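Side-chain contacts in uncharacterized protein (Helicobacter pylori, PDB 4O5J), which probably attaches the bacterium to sialylated host glycans, as the extracellular adhesion domain of the sialic acid-binding adhesin SabA: residues Gly96-Ser99 / Leu100-Gly103; Met144-Thr147 / Thr148-Met152; Met152-Leu155 / Ala156-Gln160; Met204-Ile207 / Ala208-Thr212. All coordinates share one frame; numbering follows the deposited sequence.

All four contacts are local, each along a single helix or round one of its ends. Contact 1, at the end of helix 82-101, is the buried one and mostly aromatic. Contacts 2 and 3 share M152 and follow each other along helix 146-163: the first caps its start with an aspartate and turns two methionines inward, while the second carries lysine-acid pairs on a partly exposed surface. Contact 4 closes helix 193-209 through side-chain bonds to backbone carbonyls. The three helices converge where W98 and Y101 meet M152 and I207; apolar side chains of all four contacts pack together there, while the salt bridge and N-cap lie on the more exposed side of helix 146-163.

Contact 1 (Gly96-Ser99 / Leu100-Gly103); sequences GFWS and LYAG
The indole of W98 lies between two methyl groups. A102 CB sits over one face, 3.5 Å from the centroid of the six-membered ring and 13° off its normal, a CH-pi contact; A156 of helix 146-163 covers the opposite face. G103 N stands above the A102 face, also off toward the rim. At the edge of the Y101 ring, near its plane, comes W98 CE3, 3.9 Å from Y101 CD2. The rings of F97 and Y101 are nearly parallel but slid apart (centroids 5.6 Å), so F97 CE2 rests chiefly on Y101 CB at 3.7 Å. CG lies opposite the backbone N in all three (chi1 179° in F97); F97 and W98 leave the helix in different directions and the Y101 ring fills the angle between them as an aromatic cluster. Beneath them the last helical bond runs from A102 N to W98 O (2.7 Å). A102 then leaves the helical conformation and G103 takes a positive phi. The carbonyls of S99, L100 and A102 converge on the ammonium of K325. Helix 82-101 thus ends between an apolar aromatic flank and a cation that would offset the partial negative charge of its C-terminus.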
ATOM      1  N   GLY A  96      -0.240 -15.343   4.562  1.00 32.52           N
ATOM      2  CA  GLY A  96       1.031 -16.008   4.308  1.00 29.02           C
ATOM      3  C   GLY A  96       1.875 -16.005   5.555  1.00 32.98           C
ATOM      4  O   GLY A  96       2.449 -17.031   5.924  1.00 30.50           O
ATOM      5  N   PHE A  97       1.960 -14.871   6.227  1.00 31.70           N
ATOM      6  CA  PHE A  97       2.703 -14.848   7.463  1.00 31.44           C
ATOM      7  C   PHE A  97       2.098 -15.787   8.508  1.00 33.26           C
ATOM      8  O   PHE A  97       2.792 -16.535   9.214  1.00 33.68           O
ATOM      9  CB  PHE A  97       2.840 -13.435   8.027  1.00 30.44           C
ATOM     10  CG  PHE A  97       3.590 -13.414   9.311  1.00 39.09           C
ATOM     11  CD1 PHE A  97       4.974 -13.426   9.315  1.00 33.77           C
ATOM     12  CD2 PHE A  97       2.923 -13.471  10.530  1.00 33.29           C
ATOM     13  CE1 PHE A  97       5.680 -13.454  10.509  1.00 35.05           C
ATOM     14  CE2 PHE A  97       3.616 -13.503  11.724  1.00 39.54           C
ATOM     15  CZ  PHE A  97       5.001 -13.480  11.726  1.00 43.54           C
ATOM     16  N   TRP A  98       0.777 -15.729   8.638  1.00 30.06           N
ATOM     17  CA  TRP A  98       0.092 -16.621   9.592  1.00 28.25           C
ATOM     18  C   TRP A  98       0.450 -18.056   9.298  1.00 29.92           C
ATOM     19  O   TRP A  98       0.703 -18.891  10.192  1.00 31.27           O
ATOM     20  CB  TRP A  98      -1.439 -16.439   9.485  1.00 29.57           C
ATOM     21  CG  TRP A  98      -2.109 -17.490  10.259  1.00 30.74           C
ATOM     22  CD1 TRP A  98      -2.678 -18.632   9.776  1.00 33.07           C
ATOM     23  CD2 TRP A  98      -2.230 -17.550  11.720  1.00 35.38           C
ATOM     24  NE1 TRP A  98      -3.177 -19.392  10.820  1.00 36.38           N
ATOM     25  CE2 TRP A  98      -2.932 -18.771  12.020  1.00 34.84           C
ATOM     26  CE3 TRP A  98      -1.819 -16.732  12.765  1.00 29.45           C
ATOM     27  CZ2 TRP A  98      -3.232 -19.157  13.333  1.00 30.75           C
ATOM     28  CZ3 TRP A  98      -2.126 -17.104  14.082  1.00 30.88           C
ATOM     29  CH2 TRP A  98      -2.827 -18.310  14.350  1.00 31.28           C
ATOM     30  N   SER A  99       0.472 -18.379   8.021  1.00 27.03           N
ATOM     31  CA  SER A  99       0.849 -19.731   7.570  1.00 27.84           C
ATOM     32  C   SER A  99       2.275 -20.111   8.035  1.00 34.81           C
ATOM     33  O   SER A  99       2.510 -21.271   8.466  1.00 32.98           O
ATOM     34  CB  SER A  99       0.752 -19.776   6.069  1.00 29.59           C
ATOM     35  OG  SER A  99       0.961 -21.073   5.654  1.00 42.51           O
ATOM     36  N   LEU A 100       3.220 -19.157   8.024  1.00 32.26           N
ATOM     37  CA  LEU A 100       4.596 -19.424   8.480  1.00 28.38           C
ATOM     38  C   LEU A 100       4.635 -19.561   9.990  1.00 34.72           C
ATOM     39  O   LEU A 100       5.198 -20.529  10.541  1.00 30.11           O
ATOM     40  CB  LEU A 100       5.550 -18.286   8.080  1.00 26.80           C
ATOM     41  CG  LEU A 100       5.921 -18.154   6.633  1.00 32.90           C
ATOM     42  CD1 LEU A 100       6.796 -16.889   6.456  1.00 35.35           C
ATOM     43  CD2 LEU A 100       6.640 -19.440   6.133  1.00 35.47           C
ATOM     44  N   TYR A 101       4.104 -18.525  10.649  1.00 30.33           N
ATOM     45  CA  TYR A 101       4.098 -18.400  12.107  1.00 26.94           C
ATOM     46  C   TYR A 101       3.362 -19.576  12.796  1.00 29.16           C
ATOM     47  O   TYR A 101       3.853 -20.170  13.798  1.00 29.06           O
ATOM     48  CB  TYR A 101       3.428 -17.090  12.393  1.00 25.95           C
ATOM     49  CG  TYR A 101       3.100 -16.744  13.829  1.00 33.70           C
ATOM     50  CD1 TYR A 101       4.081 -16.363  14.716  1.00 29.15           C
ATOM     51  CD2 TYR A 101       1.742 -16.678  14.272  1.00 28.31           C
ATOM     52  CE1 TYR A 101       3.791 -15.956  16.014  1.00 29.18           C
ATOM     53  CE2 TYR A 101       1.435 -16.265  15.566  1.00 31.32           C
ATOM     54  CZ  TYR A 101       2.455 -15.913  16.423  1.00 35.06           C
ATOM     55  OH  TYR A 101       2.149 -15.485  17.716  1.00 31.74           O
ATOM     56  N   ALA A 102       2.193 -19.923  12.248  1.00 30.38           N
ATOM     57  CA  ALA A 102       1.330 -20.933  12.842  1.00 28.36           C
ATOM     58  C   ALA A 102       1.032 -21.989  11.781  1.00 33.96           C
ATOM     59  O   ALA A 102       1.792 -22.966  11.641  1.00 32.88           O
ATOM     60  CB  ALA A 102       0.025 -20.292  13.358  1.00 25.03           C
ATOM     61  N   GLY A 103      -0.095 -21.853  11.065  1.00 28.63           N
ATOM     62  CA  GLY A 103      -0.345 -22.725   9.933  1.00 25.69           C
ATOM     63  C   GLY A 103      -0.485 -24.173  10.360  1.00 34.37           C
ATOM     64  O   GLY A 103      -1.140 -24.467  11.374  1.00 35.39           O
TER

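Contact 2 (Met144-Thr147 / Thr148-Met152); sequences MDQT and TYDKM
M144 reaches in from the residue before the N-cap and touches three side chains of the helix that follows. From CB the chain runs extended, and CG passes T148 at about a right angle, 4.1 Å from T148 CB. SD comes next, 3.8 Å from Y149 CB and at the edge of the tyrosine ring. There the chain bends (chi3 -62°), turning CE back to meet M152 tip to tip, with M144 CE 3.7 Å from M152 CE; Y101 of helix 82-101 packs against both methyls. M144 is buried, and its backbone pairs with F109 and G111 in the short parallel sheet 109-110/143-144, so the side chain ties that strand to the helix beside it.

D145 is the N-cap of helix 146-163. With chi1 at 169°, its carboxylate folds toward the first turn, where OD2 receives T148 N at 3.1 Å through its anti lone pair and takes a weak second bond from T147 N. The D145 carbonyl O begins the regular helical pattern by accepting Y149 N at 3.0 Å, and Q146 O continues it with D150 N at 2.8 Å. D150 caps nothing: its OD1 lies 3.2 Å from Q146 O, two acceptors whose approach would gain nothing electrostatically.

The carboxylate of D145 would sit favourably against the positive end of the helix dipole. Polar capping on the outer side and methionine packing on the inner side meet where the strand passes into helix 146-163.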
ATOM      1  N   MET A 144       2.509 -20.410  24.127  1.00 32.37           N
ATOM      2  CA  MET A 144       1.329 -19.523  24.060  1.00 31.31           C
ATOM      3  C   MET A 144       0.126 -20.189  24.763  1.00 32.64           C
ATOM      4  O   MET A 144      -0.097 -21.392  24.628  1.00 38.87           O
ATOM      5  CB  MET A 144       0.973 -19.225  22.623  1.00 30.34           C
ATOM      6  CG  MET A 144      -0.128 -18.233  22.477  1.00 28.86           C
ATOM      7  SD  MET A 144      -0.622 -18.047  20.757  1.00 35.12           S
ATOM      8  CE  MET A 144       0.937 -17.426  19.969  1.00 32.68           C
ATOM      9  N   ASP A 145      -0.620 -19.398  25.517  1.00 39.40           N
ATOM     10  CA  ASP A 145      -1.857 -19.841  26.167  1.00 39.65           C
ATOM     11  C   ASP A 145      -2.890 -20.249  25.082  1.00 38.44           C
ATOM     12  O   ASP A 145      -3.054 -19.566  24.037  1.00 39.70           O
ATOM     13  CB  ASP A 145      -2.388 -18.696  27.045  1.00 52.87           C
ATOM     14  CG  ASP A 145      -3.728 -18.955  27.530  1.00 75.99           C
ATOM     15  OD1 ASP A 145      -3.849 -19.242  28.729  1.00 99.93           O
ATOM     16  OD2 ASP A 145      -4.679 -18.900  26.706  1.00104.41           O
ATOM     17  N   GLN A 146      -3.574 -21.376  25.324  1.00 36.39           N
ATOM     18  CA  GLN A 146      -4.570 -21.899  24.366  1.00 37.96           C
ATOM     19  C   GLN A 146      -5.675 -20.875  24.028  1.00 34.40           C
ATOM     20  O   GLN A 146      -6.112 -20.784  22.879  1.00 37.44           O
ATOM     21  CB  GLN A 146      -5.199 -23.156  24.908  1.00 37.16           C
ATOM     22  CG  GLN A 146      -6.094 -23.858  23.917  1.00 36.76           C
ATOM     23  CD  GLN A 146      -6.554 -25.206  24.445  1.00 47.71           C
ATOM     24  OE1 GLN A 146      -6.156 -25.629  25.524  1.00 52.41           O
ATOM     25  NE2 GLN A 146      -7.389 -25.888  23.676  1.00 39.61           N
ATOM     26  N   THR A 147      -6.085 -20.083  24.995  1.00 31.81           N
ATOM     27  CA  THR A 147      -7.163 -19.105  24.761  1.00 39.31           C
ATOM     28  C   THR A 147      -6.666 -18.007  23.821  1.00 40.30           C
ATOM     29  O   THR A 147      -7.410 -17.536  22.950  1.00 40.16           O
ATOM     30  CB  THR A 147      -7.600 -18.457  26.043  1.00 46.07           C
ATOM     31  OG1 THR A 147      -8.001 -19.482  26.919  1.00 56.88           O
ATOM     32  CG2 THR A 147      -8.743 -17.499  25.822  1.00 45.46           C
ATOM     33  N   THR A 148      -5.400 -17.615  23.968  1.00 35.03           N
ATOM     34  CA  THR A 148      -4.822 -16.600  23.069  1.00 31.18           C
ATOM     35  C   THR A 148      -4.697 -17.170  21.661  1.00 32.55           C
ATOM     36  O   THR A 148      -5.103 -16.542  20.676  1.00 35.00           O
ATOM     37  CB  THR A 148      -3.460 -16.159  23.560  1.00 37.67           C
ATOM     38  OG1 THR A 148      -3.609 -15.587  24.857  1.00 39.49           O
ATOM     39  CG2 THR A 148      -2.841 -15.109  22.631  1.00 32.83           C
ATOM     40  N   TYR A 149      -4.187 -18.404  21.554  1.00 32.63           N
ATOM     41  CA  TYR A 149      -4.117 -19.043  20.250  1.00 28.69           C
ATOM     42  C   TYR A 149      -5.517 -19.101  19.608  1.00 35.44           C
ATOM     43  O   TYR A 149      -5.694 -18.823  18.413  1.00 31.18           O
ATOM     44  CB  TYR A 149      -3.526 -20.443  20.384  1.00 28.24           C
ATOM     45  CG  TYR A 149      -3.602 -21.144  19.058  1.00 30.77           C
ATOM     46  CD1 TYR A 149      -2.727 -20.798  18.005  1.00 29.25           C
ATOM     47  CD2 TYR A 149      -4.584 -22.114  18.796  1.00 30.78           C
ATOM     48  CE1 TYR A 149      -2.840 -21.398  16.739  1.00 28.21           C
ATOM     49  CE2 TYR A 149      -4.689 -22.736  17.548  1.00 31.22           C
ATOM     50  CZ  TYR A 149      -3.811 -22.369  16.525  1.00 30.73           C
ATOM     51  OH  TYR A 149      -3.922 -22.968  15.311  1.00 27.60           O
ATOM     52  N   ASP A 150      -6.535 -19.503  20.408  1.00 35.55           N
ATOM     53  CA  ASP A 150      -7.914 -19.559  19.880  1.00 32.82           C
ATOM     54  C   ASP A 150      -8.348 -18.257  19.254  1.00 31.80           C
ATOM     55  O   ASP A 150      -8.867 -18.260  18.132  1.00 32.41           O
ATOM     56  CB  ASP A 150      -8.927 -19.938  20.994  1.00 32.20           C
ATOM     57  CG  ASP A 150      -8.781 -21.413  21.426  1.00 42.77           C
ATOM     58  OD1 ASP A 150      -9.203 -21.713  22.565  1.00 43.46           O
ATOM     59  OD2 ASP A 150      -8.202 -22.238  20.648  1.00 38.77           O
ATOM     60  N   LYS A 151      -8.114 -17.143  19.953  1.00 29.10           N
ATOM     61  CA  LYS A 151      -8.395 -15.840  19.361  1.00 28.75           C
ATOM     62  C   LYS A 151      -7.674 -15.615  18.021  1.00 32.01           C
ATOM     63  O   LYS A 151      -8.280 -15.116  17.060  1.00 33.75           O
ATOM     64  CB  LYS A 151      -8.039 -14.711  20.332  1.00 38.59           C
ATOM     65  CG  LYS A 151      -8.880 -14.723  21.628  1.00 44.70           C
ATOM     66  CD  LYS A 151      -8.854 -13.406  22.439  1.00 55.02           C
ATOM     67  CE  LYS A 151      -7.479 -13.065  22.963  1.00 67.07           C
ATOM     68  NZ  LYS A 151      -7.478 -11.643  23.463  1.00 86.47           N
ATOM     69  N   MET A 152      -6.383 -15.968  17.949  1.00 33.64           N
ATOM     70  CA  MET A 152      -5.649 -15.767  16.688  1.00 30.49           C
ATOM     71  C   MET A 152      -6.240 -16.635  15.599  1.00 32.46           C
ATOM     72  O   MET A 152      -6.550 -16.135  14.490  1.00 34.75           O
ATOM     73  CB  MET A 152      -4.166 -16.119  16.844  1.00 28.39           C
ATOM     74  CG  MET A 152      -3.411 -15.179  17.781  1.00 30.64           C
ATOM     75  SD  MET A 152      -1.651 -15.718  17.919  1.00 33.14           S
ATOM     76  CE  MET A 152      -1.048 -14.454  19.033  1.00 30.03           C
TER

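Contact 3 (Met152-Leu155 / Ala156-Gln160); sequences MKKL and AEDLQ. With GOL (glycerol), chain D.
K153 and K154 both start with CG opposite the backbone N and then bend at chi2 (62° and 63°), which folds their chains along helix 146-163 toward the acids one turn on. E157 and D158 answer with CG beside the backbone N, leaning back toward the lysines. The result is two neighbouring i to i+4 lysine-acid pairs, only one of which closes as a salt bridge. K154 NZ reaches D158 OD2 at 3.1 Å on the syn lone pair, while K154 CE lies 3.3 Å from D158 OD1, so the end of the lysine runs across the carboxylate. In the other pair the charges stay 4.5 Å apart, K153 NZ to E157 OE2, and it is the methylene K153 CE that meets that oxygen, at 3.4 Å. A water donates to E157 OE1 and accepts a weak bond from K154 NZ, bridging the two pairs.

The backbone beneath is regular, as in the bond from D158 N to K154 O of 2.8 Å. On the other side of these turns L159 packs on V94 of helix 82-101, and L155 meets L199 and Q202 of helix 193-209.

K153 NZ turns instead to a glycerol, probably from the crystallisation liquor, that lies near W98. K153 NZ donates to glycerol O2 at 2.7 Å and more weakly to O1. At the far end of the same molecule O3 takes a weak bond of 3.3 Å from Q160 NE2.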
ATOM      1  N   MET A 152      -6.383 -15.968  17.949  1.00 33.64           N
ATOM      2  CA  MET A 152      -5.649 -15.767  16.688  1.00 30.49           C
ATOM      3  C   MET A 152      -6.240 -16.635  15.599  1.00 32.46           C
ATOM      4  O   MET A 152      -6.550 -16.135  14.490  1.00 34.75           O
ATOM      5  CB  MET A 152      -4.166 -16.119  16.844  1.00 28.39           C
ATOM      6  CG  MET A 152      -3.411 -15.179  17.781  1.00 30.64           C
ATOM      7  SD  MET A 152      -1.651 -15.718  17.919  1.00 33.14           S
ATOM      8  CE  MET A 152      -1.048 -14.454  19.033  1.00 30.03           C
ATOM      9  N   LYS A 153      -6.371 -17.921  15.901  1.00 30.95           N
ATOM     10  CA  LYS A 153      -6.890 -18.896  14.904  1.00 31.01           C
ATOM     11  C   LYS A 153      -8.266 -18.437  14.350  1.00 35.46           C
ATOM     12  O   LYS A 153      -8.524 -18.487  13.142  1.00 34.71           O
ATOM     13  CB  LYS A 153      -7.008 -20.269  15.551  1.00 28.86           C
ATOM     14  CG  LYS A 153      -7.437 -21.355  14.580  1.00 27.49           C
ATOM     15  CD  LYS A 153      -6.398 -21.558  13.406  1.00 22.61           C
ATOM     16  CE  LYS A 153      -6.711 -22.850  12.728  1.00 26.74           C
ATOM     17  NZ  LYS A 153      -5.732 -23.172  11.603  1.00 28.40           N
ATOM     18  N   LYS A 154      -9.151 -17.965  15.232  1.00 32.80           N
ATOM     19  CA  LYS A 154     -10.457 -17.511  14.801  1.00 30.72           C
ATOM     20  C   LYS A 154     -10.323 -16.313  13.839  1.00 35.38           C
ATOM     21  O   LYS A 154     -10.935 -16.302  12.740  1.00 36.40           O
ATOM     22  CB  LYS A 154     -11.324 -17.161  16.048  1.00 28.26           C
ATOM     23  CG  LYS A 154     -12.574 -16.373  15.779  1.00 38.83           C
ATOM     24  CD  LYS A 154     -13.572 -17.066  14.941  1.00 51.23           C
ATOM     25  CE  LYS A 154     -14.978 -16.309  14.996  1.00 65.59           C
ATOM     26  NZ  LYS A 154     -15.774 -16.910  13.844  1.00 62.99           N
ATOM     27  N   LEU A 155      -9.517 -15.319  14.216  1.00 33.24           N
ATOM     28  CA  LEU A 155      -9.265 -14.171  13.316  1.00 35.70           C
ATOM     29  C   LEU A 155      -8.698 -14.635  11.970  1.00 32.66           C
ATOM     30  O   LEU A 155      -9.141 -14.138  10.902  1.00 34.27           O
ATOM     31  CB  LEU A 155      -8.335 -13.165  13.952  1.00 31.24           C
ATOM     32  CG  LEU A 155      -8.937 -12.346  15.094  1.00 33.81           C
ATOM     33  CD1 LEU A 155      -7.850 -11.599  15.855  1.00 31.70           C
ATOM     34  CD2 LEU A 155     -10.041 -11.389  14.573  1.00 38.55           C
ATOM     35  N   ALA A 156      -7.764 -15.595  12.002  1.00 30.93           N
ATOM     36  CA  ALA A 156      -7.140 -16.105  10.770  1.00 33.40           C
ATOM     37  C   ALA A 156      -8.180 -16.772   9.879  1.00 35.03           C
ATOM     38  O   ALA A 156      -8.183 -16.570   8.647  1.00 33.22           O
ATOM     39  CB  ALA A 156      -5.988 -17.073  11.074  1.00 25.51           C
ATOM     40  N   GLU A 157      -9.051 -17.579  10.476  1.00 34.41           N
ATOM     41  CA  GLU A 157     -10.147 -18.211   9.716  1.00 31.58           C
ATOM     42  C   GLU A 157     -11.102 -17.198   9.160  1.00 37.68           C
ATOM     43  O   GLU A 157     -11.497 -17.320   7.995  1.00 43.57           O
ATOM     44  CB  GLU A 157     -10.884 -19.227  10.573  1.00 23.96           C
ATOM     45  CG  GLU A 157     -10.026 -20.460  10.833  1.00 31.11           C
ATOM     46  CD  GLU A 157     -10.564 -21.281  12.036  1.00 45.18           C
ATOM     47  OE1 GLU A 157     -11.474 -20.773  12.772  1.00 45.30           O
ATOM     48  OE2 GLU A 157     -10.082 -22.443  12.256  1.00 41.57           O
ATOM     49  N   ASP A 158     -11.458 -16.174   9.947  1.00 38.04           N
ATOM     50  CA  ASP A 158     -12.367 -15.128   9.448  1.00 36.86           C
ATOM     51  C   ASP A 158     -11.729 -14.390   8.256  1.00 41.06           C
ATOM     52  O   ASP A 158     -12.385 -14.089   7.249  1.00 41.77           O
ATOM     53  CB  ASP A 158     -12.733 -14.128  10.553  1.00 39.40           C
ATOM     54  CG  ASP A 158     -13.619 -14.747  11.622  1.00 57.27           C
ATOM     55  OD1 ASP A 158     -13.759 -14.166  12.732  1.00 59.26           O
ATOM     56  OD2 ASP A 158     -14.168 -15.853  11.365  1.00 62.25           O
ATOM     57  N   LEU A 159     -10.446 -14.070   8.382  1.00 37.74           N
ATOM     58  CA  LEU A 159      -9.746 -13.348   7.318  1.00 37.23           C
ATOM     59  C   LEU A 159      -9.681 -14.237   6.069  1.00 36.51           C
ATOM     60  O   LEU A 159      -9.932 -13.760   4.943  1.00 40.48           O
ATOM     61  CB  LEU A 159      -8.330 -12.937   7.769  1.00 34.46           C
ATOM     62  CG  LEU A 159      -7.521 -12.135   6.776  1.00 30.61           C
ATOM     63  CD1 LEU A 159      -8.283 -10.879   6.337  1.00 29.54           C
ATOM     64  CD2 LEU A 159      -6.167 -11.797   7.420  1.00 32.55           C
ATOM     65  N   GLN A 160      -9.335 -15.505   6.237  1.00 32.73           N
ATOM     66  CA  GLN A 160      -9.352 -16.424   5.099  1.00 36.09           C
ATOM     67  C   GLN A 160     -10.735 -16.459   4.402  1.00 36.68           C
ATOM     68  O   GLN A 160     -10.828 -16.406   3.159  1.00 40.49           O
ATOM     69  CB  GLN A 160      -8.943 -17.823   5.571  1.00 32.91           C
ATOM     70  CG  GLN A 160      -9.107 -18.930   4.518  1.00 47.87           C
ATOM     71  CD  GLN A 160      -8.162 -18.740   3.388  1.00 56.64           C
ATOM     72  OE1 GLN A 160      -8.543 -18.303   2.292  1.00 83.05           O
ATOM     73  NE2 GLN A 160      -6.937 -18.992   3.646  1.00 60.27           N
TER
HETATM   74  C1  GOL D 503      -4.771 -21.096   8.482  1.00 60.15           C
HETATM   75  O1  GOL D 503      -4.144 -22.127   9.271  1.00 67.36           O
HETATM   76  C2  GOL D 503      -6.303 -21.113   8.562  1.00 61.92           C
HETATM   77  O2  GOL D 503      -6.795 -21.464   9.819  1.00 60.72           O
HETATM   78  C3  GOL D 503      -6.886 -19.767   8.256  1.00 66.90           C
HETATM   79  O3  GOL D 503      -6.575 -19.516   6.900  1.00 88.42           O
HETATM   80  O   HOH W   1     -14.073 -19.422  12.343  1.00 71.26           O

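Contact 4 (Met204-Ile207 / Ala208-Thr212); sequences MDLI and ANTKT
L206 O receives the hydroxyl of T210, with T210 OG1 at 2.7 Å and tilted 35° from the carbonyl plane. The same oxygen takes a weak bond from N209 N. T210 can reach back in this way because its OG1 stands beside the backbone N (chi1 -59°), and the hydroxyl also passes 3.9 Å from L206 CD1. D205 O, by contrast, is approached twice by a single residue: N209 N donates at 3.0 Å, and N209 ND2 makes a strongly bent and weak second bond. T210 N turns to I207 O at 3.2 Å, three residues back, but comes from above the carbonyl plane, a sign that the regular helix is ending. The T210 hydroxyl thus takes up a carbonyl of the final turn. The D205 carboxylate points elsewhere, to Q201. Past T210 the chain makes an inverse gamma turn centred on K211, and T212 OG1 binds the carbonyl of A143. This end of helix 193-209 lies between three other helices: L206 and T210 pack on helix 146-163, M204 and I207 on F243 of helix 241-268, and I207 also on W98 and Y101 of helix 82-101; the chain then runs on into strand 214-215.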
ATOM      1  N   MET A 204      -2.727  -9.167  13.280  1.00 34.99           N
ATOM      2  CA  MET A 204      -1.342  -8.665  13.424  1.00 34.97           C
ATOM      3  C   MET A 204      -1.157  -7.976  14.768  1.00 35.38           C
ATOM      4  O   MET A 204      -0.105  -8.140  15.416  1.00 35.16           O
ATOM      5  CB  MET A 204      -0.996  -7.724  12.309  1.00 29.92           C
ATOM      6  CG  MET A 204      -1.053  -8.365  10.932  1.00 39.42           C
ATOM      7  SD  MET A 204       0.023  -9.827  10.746  1.00 39.72           S
ATOM      8  CE  MET A 204       1.577  -8.997  10.213  1.00 39.02           C
ATOM      9  N   ASP A 205      -2.166  -7.217  15.224  1.00 36.91           N
ATOM     10  CA  ASP A 205      -2.049  -6.533  16.546  1.00 35.57           C
ATOM     11  C   ASP A 205      -1.918  -7.570  17.655  1.00 39.97           C
ATOM     12  O   ASP A 205      -1.107  -7.409  18.571  1.00 37.61           O
ATOM     13  CB  ASP A 205      -3.239  -5.669  16.856  1.00 42.45           C
ATOM     14  CG  ASP A 205      -3.254  -4.399  16.029  1.00 68.91           C
ATOM     15  OD1 ASP A 205      -2.229  -4.172  15.323  1.00 65.60           O
ATOM     16  OD2 ASP A 205      -4.282  -3.627  16.031  1.00 72.46           O
ATOM     17  N   LEU A 206      -2.721  -8.624  17.577  1.00 35.09           N
ATOM     18  CA  LEU A 206      -2.728  -9.631  18.605  1.00 33.50           C
ATOM     19  C   LEU A 206      -1.377 -10.348  18.618  1.00 37.73           C
ATOM     20  O   LEU A 206      -0.796 -10.614  19.689  1.00 36.49           O
ATOM     21  CB  LEU A 206      -3.878 -10.625  18.384  1.00 32.98           C
ATOM     22  CG  LEU A 206      -4.037 -11.693  19.464  1.00 36.61           C
ATOM     23  CD1 LEU A 206      -4.057 -11.029  20.852  1.00 35.65           C
ATOM     24  CD2 LEU A 206      -5.297 -12.486  19.235  1.00 32.74           C
ATOM     25  N   ILE A 207      -0.888 -10.706  17.434  1.00 32.68           N
ATOM     26  CA  ILE A 207       0.428 -11.332  17.342  1.00 33.38           C
ATOM     27  C   ILE A 207       1.538 -10.441  17.933  1.00 38.01           C
ATOM     28  O   ILE A 207       2.396 -10.901  18.734  1.00 36.53           O
ATOM     29  CB  ILE A 207       0.760 -11.703  15.887  1.00 28.98           C
ATOM     30  CG1 ILE A 207      -0.237 -12.793  15.392  1.00 27.44           C
ATOM     31  CG2 ILE A 207       2.260 -12.171  15.756  1.00 24.67           C
ATOM     32  CD1 ILE A 207      -0.101 -13.176  13.944  1.00 28.17           C
ATOM     33  N   ALA A 208       1.509  -9.154  17.572  1.00 31.91           N
ATOM     34  CA  ALA A 208       2.533  -8.218  18.052  1.00 36.84           C
ATOM     35  C   ALA A 208       2.496  -8.147  19.561  1.00 39.29           C
ATOM     36  O   ALA A 208       3.521  -8.021  20.196  1.00 38.68           O
ATOM     37  CB  ALA A 208       2.331  -6.836  17.448  1.00 29.15           C
ATOM     38  N   ASN A 209       1.313  -8.214  20.154  1.00 39.78           N
ATOM     39  CA  ASN A 209       1.147  -7.985  21.603  1.00 39.91           C
ATOM     40  C   ASN A 209       1.343  -9.230  22.407  1.00 39.47           C
ATOM     41  O   ASN A 209       1.421  -9.161  23.586  1.00 46.31           O
ATOM     42  CB  ASN A 209      -0.228  -7.437  21.912  1.00 49.85           C
ATOM     43  CG  ASN A 209      -0.301  -6.012  21.541  1.00 69.00           C
ATOM     44  OD1 ASN A 209       0.458  -5.227  22.086  1.00 86.34           O
ATOM     45  ND2 ASN A 209      -1.066  -5.684  20.501  1.00 87.11           N
ATOM     46  N   THR A 210       1.431 -10.386  21.767  1.00 35.23           N
ATOM     47  CA  THR A 210       1.588 -11.604  22.501  1.00 34.19           C
ATOM     48  C   THR A 210       3.072 -11.913  22.655  1.00 40.34           C
ATOM     49  O   THR A 210       3.773 -12.131  21.643  1.00 41.18           O
ATOM     50  CB  THR A 210       0.916 -12.751  21.744  1.00 33.61           C
ATOM     51  OG1 THR A 210      -0.456 -12.421  21.598  1.00 36.89           O
ATOM     52  CG2 THR A 210       1.061 -14.044  22.518  1.00 26.79           C
ATOM     53  N   LYS A 211       3.558 -11.933  23.901  1.00 43.69           N
ATOM     54  CA  LYS A 211       4.983 -12.145  24.174  1.00 42.35           C
ATOM     55  C   LYS A 211       5.370 -13.606  24.002  1.00 40.63           C
ATOM     56  O   LYS A 211       5.812 -14.262  24.923  1.00 39.00           O
ATOM     57  CB  LYS A 211       5.342 -11.634  25.536  1.00 47.63           C
ATOM     58  CG  LYS A 211       5.250 -10.157  25.568  1.00 56.49           C
ATOM     59  CD  LYS A 211       6.644  -9.622  25.756  1.00105.57           C
ATOM     60  CE  LYS A 211       7.351 -10.242  26.989  1.00 93.25           C
ATOM     61  NZ  LYS A 211       8.624  -9.542  27.368  1.00 86.79           N
ATOM     62  N   THR A 212       5.186 -14.105  22.804  1.00 36.03           N
ATOM     63  CA  THR A 212       5.552 -15.446  22.438  1.00 29.04           C
ATOM     64  C   THR A 212       6.514 -15.341  21.256  1.00 32.05           C
ATOM     65  O   THR A 212       6.168 -14.749  20.220  1.00 34.12           O
ATOM     66  CB  THR A 212       4.298 -16.237  21.996  1.00 25.78           C
ATOM     67  OG1 THR A 212       3.480 -16.458  23.191  1.00 32.79           O
ATOM     68  CG2 THR A 212       4.695 -17.617  21.450  1.00 28.30           C
TER